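Local coordinates for protein endo-xylogalacturonan hydrolase A (Aspergillus tubingensis, PDB 4C2L) that cleaves the xylose-substituted galacturonan backbone of xylogalacturonan, a component of the hairy regions of pectin, at residues V32-N44 with V61-Q73. Sequence-based numbering, arbitrary orientation.
Sequences VPAITEALSSCGN and VLDLGSCSDCDIQ. With SO4 (sulfate ion), chain K.
L39 reaches from helix 32-42 against the strands and turn of residues 61-73, where each of its side-chain carbons meets something. CB lies beside the hydroxyl of S66, and CG comes closer, 3.3 Å from S66 OG. CG stands anti to the backbone N (chi1 -159°), which points the fork at the 61-73 segment: CD2 settles over the turn 64-67, 3.5 Å from L64 O and near L64 CD2, while CD1 goes deeper, 3.8 Å from I72 CD1 and beside C70 SG of the C67-C70 disulfide. A leucine suits the spot because its two methyls pack on different neighbours, one on the turn and one on the strand and disulfide. One helical turn earlier, I35 CG2 meets L62 CD1 at 3.6 Å, the two side chains crossing at about a right angle; T36 lays its methyl over L62 CD1 and D63 O.

Near the C-terminal end of the helix, G43 sits close to S66 and C67, where a side chain would collide with L39 O. G43 O accepts from S68 N (2.8 Å, 169° at the hydrogen), part of the lone beta bridge that pairs N44 with S68. On the solvent side, water joins S66 OG to T36 O, and two waters link N44 OD1 to S68. I35 and L39 also touch F50 and I48 of strand 47-50, and I72 touches F50, so the apolar face of the helix covers the N-terminal end of the right-handed parallel beta-helix, the cap characteristic of family 28 glycoside hydrolases.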
ATOM      1  N   VAL A  32       5.470 -11.989  23.414  1.00 11.11           N
ATOM      2  CA  VAL A  32       6.192 -12.446  22.221  1.00 11.39           C
ATOM      3  C   VAL A  32       6.964 -13.767  22.446  1.00 11.54           C
ATOM      4  O   VAL A  32       6.865 -14.667  21.631  1.00 11.41           O
ATOM      5  CB  VAL A  32       7.073 -11.328  21.619  1.00 11.31           C
ATOM      6  CG1 VAL A  32       8.068 -11.875  20.603  1.00 11.65           C
ATOM      7  CG2 VAL A  32       6.193 -10.263  20.956  1.00 11.34           C
ATOM      8  N   PRO A  33       7.691 -13.908  23.576  1.00 11.70           N
ATOM      9  CA  PRO A  33       8.410 -15.195  23.705  1.00 11.90           C
ATOM     10  C   PRO A  33       7.490 -16.413  23.741  1.00 12.02           C
ATOM     11  O   PRO A  33       7.805 -17.434  23.124  1.00 12.93           O
ATOM     12  CB  PRO A  33       9.168 -15.035  25.030  1.00 11.43           C
ATOM     13  CG  PRO A  33       9.445 -13.566  25.077  1.00 11.28           C
ATOM     14  CD  PRO A  33       8.174 -12.916  24.554  1.00 11.54           C
ATOM     15  N   ALA A  34       6.362 -16.302  24.444  1.00 12.25           N
ATOM     16  CA  ALA A  34       5.368 -17.375  24.471  1.00 12.47           C
ATOM     17  C   ALA A  34       4.849 -17.694  23.078  1.00 12.35           C
ATOM     18  O   ALA A  34       4.641 -18.867  22.742  1.00 12.08           O
ATOM     19  CB  ALA A  34       4.205 -17.018  25.389  1.00 12.25           C
ATOM     20  N   ILE A  35       4.638 -16.651  22.275  1.00 11.96           N
ATOM     21  CA  ILE A  35       4.162 -16.822  20.909  1.00 12.13           C
ATOM     22  C   ILE A  35       5.206 -17.512  20.015  1.00 12.19           C
ATOM     23  O   ILE A  35       4.886 -18.460  19.294  1.00 11.87           O
ATOM     24  CB  ILE A  35       3.711 -15.472  20.306  1.00 11.79           C
ATOM     25  CG1 ILE A  35       2.540 -14.897  21.119  1.00 11.97           C
ATOM     26  CG2 ILE A  35       3.365 -15.635  18.831  1.00 11.69           C
ATOM     27  CD1 ILE A  35       2.223 -13.431  20.830  1.00 12.61           C
ATOM     28  N   THR A  36       6.459 -17.063  20.066  1.00 12.49           N
ATOM     29  CA  THR A  36       7.470 -17.693  19.213  1.00 13.12           C
ATOM     30  C   THR A  36       7.806 -19.097  19.676  1.00 13.24           C
ATOM     31  O   THR A  36       8.171 -19.935  18.863  1.00 14.12           O
ATOM     32  CB  THR A  36       8.743 -16.840  19.038  1.00 13.18           C
ATOM     33  OG1 THR A  36       9.292 -16.556  20.331  1.00 13.82           O
ATOM     34  CG2 THR A  36       8.392 -15.527  18.318  1.00 13.51           C
ATOM     35  N   GLU A  37       7.670 -19.376  20.965  1.00 14.52           N
ATOM     36  CA  GLU A  37       7.893 -20.749  21.424  1.00 14.99           C
ATOM     37  C   GLU A  37       6.786 -21.656  20.892  1.00 15.03           C
ATOM     38  O   GLU A  37       7.066 -22.770  20.456  1.00 14.79           O
ATOM     39  CB  GLU A  37       8.001 -20.843  22.942  1.00 17.51           C
ATOM     40  CG  GLU A  37       8.662 -22.140  23.417  1.00 20.14           C
ATOM     41  CD  GLU A  37       7.705 -23.315  23.384  1.00 23.56           C
ATOM     42  OE1 GLU A  37       6.487 -23.082  23.604  1.00 25.10           O
ATOM     43  OE2 GLU A  37       8.165 -24.460  23.136  1.00 24.85           O
ATOM     44  N   ALA A  38       5.544 -21.167  20.914  1.00 14.69           N
ATOM     45  CA  ALA A  38       4.425 -21.919  20.337  1.00 15.09           C
ATOM     46  C   ALA A  38       4.651 -22.160  18.846  1.00 15.27           C
ATOM     47  O   ALA A  38       4.447 -23.279  18.350  1.00 16.23           O
ATOM     48  CB  ALA A  38       3.106 -21.183  20.566  1.00 15.84           C
ATOM     49  N   LEU A  39       5.093 -21.125  18.130  1.00 14.57           N
ATOM     50  CA  LEU A  39       5.399 -21.265  16.709  1.00 16.05           C
ATOM     51  C   LEU A  39       6.546 -22.245  16.477  1.00 16.00           C
ATOM     52  O   LEU A  39       6.499 -23.068  15.567  1.00 16.58           O
ATOM     53  CB  LEU A  39       5.699 -19.905  16.057  1.00 17.64           C
ATOM     54  CG  LEU A  39       5.531 -19.880  14.533  1.00 21.54           C
ATOM     55  CD1 LEU A  39       4.065 -20.071  14.139  1.00 22.76           C
ATOM     56  CD2 LEU A  39       6.052 -18.574  13.947  1.00 22.49           C
ATOM     57  N   SER A  40       7.583 -22.164  17.299  1.00 15.88           N
ATOM     58  CA  SER A  40       8.704 -23.079  17.152  1.00 16.64           C
ATOM     59  C   SER A  40       8.272 -24.522  17.413  1.00 17.11           C
ATOM     60  O   SER A  40       8.698 -25.463  16.718  1.00 16.83           O
ATOM     61  CB  SER A  40       9.837 -22.694  18.103  1.00 17.48           C
ATOM     62  OG  SER A  40      11.000 -23.390  17.697  1.00 19.93           O
ATOM     63  N   SER A  41       7.401 -24.691  18.396  1.00 17.03           N
ATOM     64  CA  SER A  41       6.962 -26.022  18.781  1.00 19.71           C
ATOM     65  C   SER A  41       6.011 -26.645  17.736  1.00 20.85           C
ATOM     66  O   SER A  41       6.160 -27.823  17.388  1.00 21.68           O
ATOM     67  CB  SER A  41       6.312 -25.973  20.157  1.00 20.77           C
ATOM     68  OG  SER A  41       5.827 -27.255  20.521  1.00 24.81           O
ATOM     69  N   CYS A  42       5.065 -25.852  17.235  1.00 21.01           N
ATOM     70  CA  CYS A  42       3.998 -26.343  16.347  1.00 23.51           C
ATOM     71  C   CYS A  42       4.098 -25.901  14.885  1.00 24.61           C
ATOM     72  O   CYS A  42       3.352 -26.405  14.036  1.00 25.44           O
ATOM     73  CB  CYS A  42       2.629 -25.939  16.893  1.00 25.51           C
ATOM     74  SG  CYS A  42       2.068 -26.993  18.247  1.00 31.20           S
ATOM     75  N   GLY A  43       5.008 -24.977  14.588  1.00 23.66           N
ATOM     76  CA  GLY A  43       5.042 -24.309  13.282  1.00 23.84           C
ATOM     77  C   GLY A  43       5.554 -25.102  12.098  1.00 24.16           C
ATOM     78  O   GLY A  43       5.464 -24.631  10.966  1.00 23.53           O
ATOM     79  N   ASN A  44       6.101 -26.292  12.344  1.00 24.73           N
ATOM     80  CA  ASN A  44       6.481 -27.187  11.264  1.00 25.66           C
ATOM     81  C   ASN A  44       5.261 -28.003  10.836  1.00 24.78           C
ATOM     82  O   ASN A  44       5.086 -29.160  11.232  1.00 24.44           O
ATOM     83  CB  ASN A  44       7.670 -28.082  11.645  1.00 29.84           C
ATOM     84  CG  ASN A  44       8.266 -28.808  10.443  1.00 32.54           C
ATOM     85  OD1 ASN A  44       8.024 -28.437   9.297  1.00 34.99           O
ATOM     86  ND2 ASN A  44       9.051 -29.850  10.704  1.00 36.73           N
ATOM     87  N   VAL A  61       9.431  -7.002  18.568  1.00 11.17           N
ATOM     88  CA  VAL A  61       9.217  -7.558  17.223  1.00 11.02           C
ATOM     89  C   VAL A  61       8.760  -9.012  17.321  1.00 11.35           C
ATOM     90  O   VAL A  61       9.368  -9.791  18.060  1.00 11.62           O
ATOM     91  CB  VAL A  61      10.518  -7.519  16.408  1.00 11.10           C
ATOM     92  CG1 VAL A  61      10.343  -8.262  15.081  1.00 10.92           C
ATOM     93  CG2 VAL A  61      10.953  -6.070  16.189  1.00 11.11           C
ATOM     94  N   LEU A  62       7.703  -9.364  16.594  1.00 11.14           N
ATOM     95  CA  LEU A  62       7.244 -10.756  16.507  1.00 12.03           C
ATOM     96  C   LEU A  62       7.774 -11.356  15.220  1.00 12.70           C
ATOM     97  O   LEU A  62       7.374 -10.957  14.126  1.00 12.50           O
ATOM     98  CB  LEU A  62       5.710 -10.827  16.496  1.00 12.48           C
ATOM     99  CG  LEU A  62       5.097 -12.215  16.298  1.00 13.04           C
ATOM    100  CD1 LEU A  62       5.583 -13.187  17.361  1.00 13.45           C
ATOM    101  CD2 LEU A  62       3.573 -12.115  16.328  1.00 13.48           C
ATOM    102  N   ASP A  63       8.692 -12.300  15.358  1.00 13.09           N
ATOM    103  CA  ASP A  63       9.338 -12.896  14.208  1.00 14.45           C
ATOM    104  C   ASP A  63       8.677 -14.242  13.930  1.00 14.68           C
ATOM    105  O   ASP A  63       8.632 -15.104  14.809  1.00 15.22           O
ATOM    106  CB  ASP A  63      10.834 -13.062  14.503  1.00 16.49           C
ATOM    107  CG  ASP A  63      11.626 -13.404  13.272  1.00 18.47           C
ATOM    108  OD1 ASP A  63      11.344 -14.470  12.687  1.00 19.17           O
ATOM    109  OD2 ASP A  63      12.528 -12.617  12.887  1.00 20.72           O
ATOM    110  N   LEU A  64       8.130 -14.402  12.732  1.00 14.32           N
ATOM    111  CA  LEU A  64       7.383 -15.618  12.373  1.00 14.00           C
ATOM    112  C   LEU A  64       8.234 -16.641  11.614  1.00 14.50           C
ATOM    113  O   LEU A  64       7.702 -17.576  11.001  1.00 14.57           O
ATOM    114  CB  LEU A  64       6.126 -15.259  11.566  1.00 14.09           C
ATOM    115  CG  LEU A  64       5.122 -14.339  12.274  1.00 14.27           C
ATOM    116  CD1 LEU A  64       3.864 -14.181  11.411  1.00 14.23           C
ATOM    117  CD2 LEU A  64       4.761 -14.867  13.660  1.00 14.25           C
ATOM    118  N   GLY A  65       9.549 -16.491  11.714  1.00 15.58           N
ATOM    119  CA  GLY A  65      10.467 -17.284  10.903  1.00 16.60           C
ATOM    120  C   GLY A  65      10.421 -18.789  11.103  1.00 17.11           C
ATOM    121  O   GLY A  65      10.844 -19.526  10.224  1.00 19.00           O
ATOM    122  N   SER A  66       9.913 -19.270  12.229  1.00 17.69           N
ATOM    123  CA  SER A  66       9.895 -20.724  12.442  1.00 19.33           C
ATOM    124  C   SER A  66       8.696 -21.398  11.764  1.00 19.76           C
ATOM    125  O   SER A  66       8.539 -22.615  11.813  1.00 19.81           O
ATOM    126  CB  SER A  66       9.949 -21.057  13.928  1.00 21.05           C
ATOM    127  OG  SER A  66       8.761 -20.635  14.537  1.00 23.68           O
ATOM    128  N   CYS A  67       7.857 -20.596  11.126  1.00 19.12           N
ATOM    129  CA  CYS A  67       6.711 -21.112  10.402  1.00 19.37           C
ATOM    130  C   CYS A  67       7.190 -21.849   9.159  1.00 19.04           C
ATOM    131  O   CYS A  67       7.944 -21.305   8.368  1.00 17.64           O
ATOM    132  CB  CYS A  67       5.817 -19.954   9.975  1.00 21.36           C
ATOM    133  SG  CYS A  67       4.428 -20.489   8.964  1.00 26.30           S
ATOM    134  N   SER A  68       6.741 -23.085   8.985  1.00 19.41           N
ATOM    135  CA  SER A  68       6.989 -23.808   7.737  1.00 19.55           C
ATOM    136  C   SER A  68       5.717 -24.595   7.442  1.00 19.41           C
ATOM    137  O   SER A  68       5.452 -25.621   8.068  1.00 19.10           O
ATOM    138  CB  SER A  68       8.203 -24.730   7.903  1.00 21.09           C
ATOM    139  OG  SER A  68       8.425 -25.495   6.738  1.00 23.98           O
ATOM    140  N   ASP A  69       4.916 -24.082   6.515  1.00 19.50           N
ATOM    141  CA  ASP A  69       3.566 -24.614   6.251  1.00 21.88           C
ATOM    142  C   ASP A  69       2.725 -24.590   7.513  1.00 21.76           C
ATOM    143  O   ASP A  69       2.027 -25.561   7.834  1.00 22.90           O
ATOM    144  CB  ASP A  69       3.631 -26.032   5.664  1.00 24.67           C
ATOM    145  CG  ASP A  69       4.436 -26.090   4.388  1.00 29.62           C
ATOM    146  OD1 ASP A  69       4.110 -25.331   3.452  1.00 31.30           O
ATOM    147  OD2 ASP A  69       5.407 -26.886   4.318  1.00 35.09           O
ATOM    148  N   CYS A  70       2.811 -23.482   8.243  1.00 20.46           N
ATOM    149  CA  CYS A  70       2.104 -23.349   9.506  1.00 19.95           C
ATOM    150  C   CYS A  70       0.815 -22.580   9.292  1.00 18.79           C
ATOM    151  O   CYS A  70       0.641 -21.884   8.283  1.00 18.12           O
ATOM    152  CB  CYS A  70       2.975 -22.650  10.557  1.00 23.29           C
ATOM    153  SG  CYS A  70       3.033 -20.861  10.374  1.00 28.29           S
ATOM    154  N   ASP A  71      -0.086 -22.715  10.251  1.00 17.43           N
ATOM    155  CA  ASP A  71      -1.361 -22.014  10.232  1.00 17.25           C
ATOM    156  C   ASP A  71      -1.487 -21.241  11.547  1.00 16.62           C
ATOM    157  O   ASP A  71      -1.530 -21.836  12.626  1.00 16.63           O
ATOM    158  CB  ASP A  71      -2.486 -23.046  10.050  1.00 18.72           C
ATOM    159  CG  ASP A  71      -3.885 -22.433  10.026  1.00 20.54           C
ATOM    160  OD1 ASP A  71      -4.059 -21.206   9.811  1.00 20.64           O
ATOM    161  OD2 ASP A  71      -4.840 -23.222  10.205  1.00 22.05           O
ATOM    162  N   ILE A  72      -1.498 -19.913  11.453  1.00 14.82           N
ATOM    163  CA  ILE A  72      -1.611 -19.047  12.623  1.00 14.73           C
ATOM    164  C   ILE A  72      -3.016 -18.441  12.654  1.00 14.70           C
ATOM    165  O   ILE A  72      -3.349 -17.560  11.854  1.00 14.56           O
ATOM    166  CB  ILE A  72      -0.544 -17.925  12.597  1.00 15.02           C
ATOM    167  CG1 ILE A  72       0.852 -18.532  12.421  1.00 15.48           C
ATOM    168  CG2 ILE A  72      -0.620 -17.071  13.849  1.00 15.17           C
ATOM    169  CD1 ILE A  72       1.966 -17.512  12.206  1.00 16.28           C
ATOM    170  N   GLN A  73      -3.833 -18.928  13.576  1.00 13.94           N
ATOM    171  CA  GLN A  73      -5.238 -18.505  13.661  1.00 14.58           C
ATOM    172  C   GLN A  73      -5.396 -17.432  14.720  1.00 14.87           C
ATOM    173  O   GLN A  73      -5.316 -17.686  15.929  1.00 14.49           O
ATOM    174  CB  GLN A  73      -6.155 -19.709  13.914  1.00 15.16           C
ATOM    175  CG  GLN A  73      -5.920 -20.812  12.891  1.00 16.30           C
ATOM    176  CD  GLN A  73      -6.767 -22.053  13.120  1.00 16.55           C
ATOM    177  OE1 GLN A  73      -7.541 -22.135  14.093  1.00 17.13           O
ATOM    178  NE2 GLN A  73      -6.607 -23.036  12.237  1.00 16.48           N
TER
HETATM  179  S   SO4 K1413       7.450 -31.650  14.041  1.00 87.37           S
HETATM  180  O1  SO4 K1413       6.177 -31.158  13.464  1.00 87.30           O
HETATM  181  O2  SO4 K1413       8.557 -30.784  13.583  1.00 83.13           O
HETATM  182  O3  SO4 K1413       7.690 -33.040  13.590  1.00 87.65           O
HETATM  183  O4  SO4 K1413       7.367 -31.625  15.519  1.00 84.80           O
HETATM  184  O   HOH W   1       9.956 -19.270  16.720  1.00 28.23           O
HETATM  185  O   HOH W   2       8.613 -24.361  13.862  1.00 33.43           O
HETATM  186  O   HOH W   3       6.476 -28.239   6.935  1.00 35.34           O
HETATM  187  O   HOH W   4      10.092 -28.001   7.483  1.00 46.24           O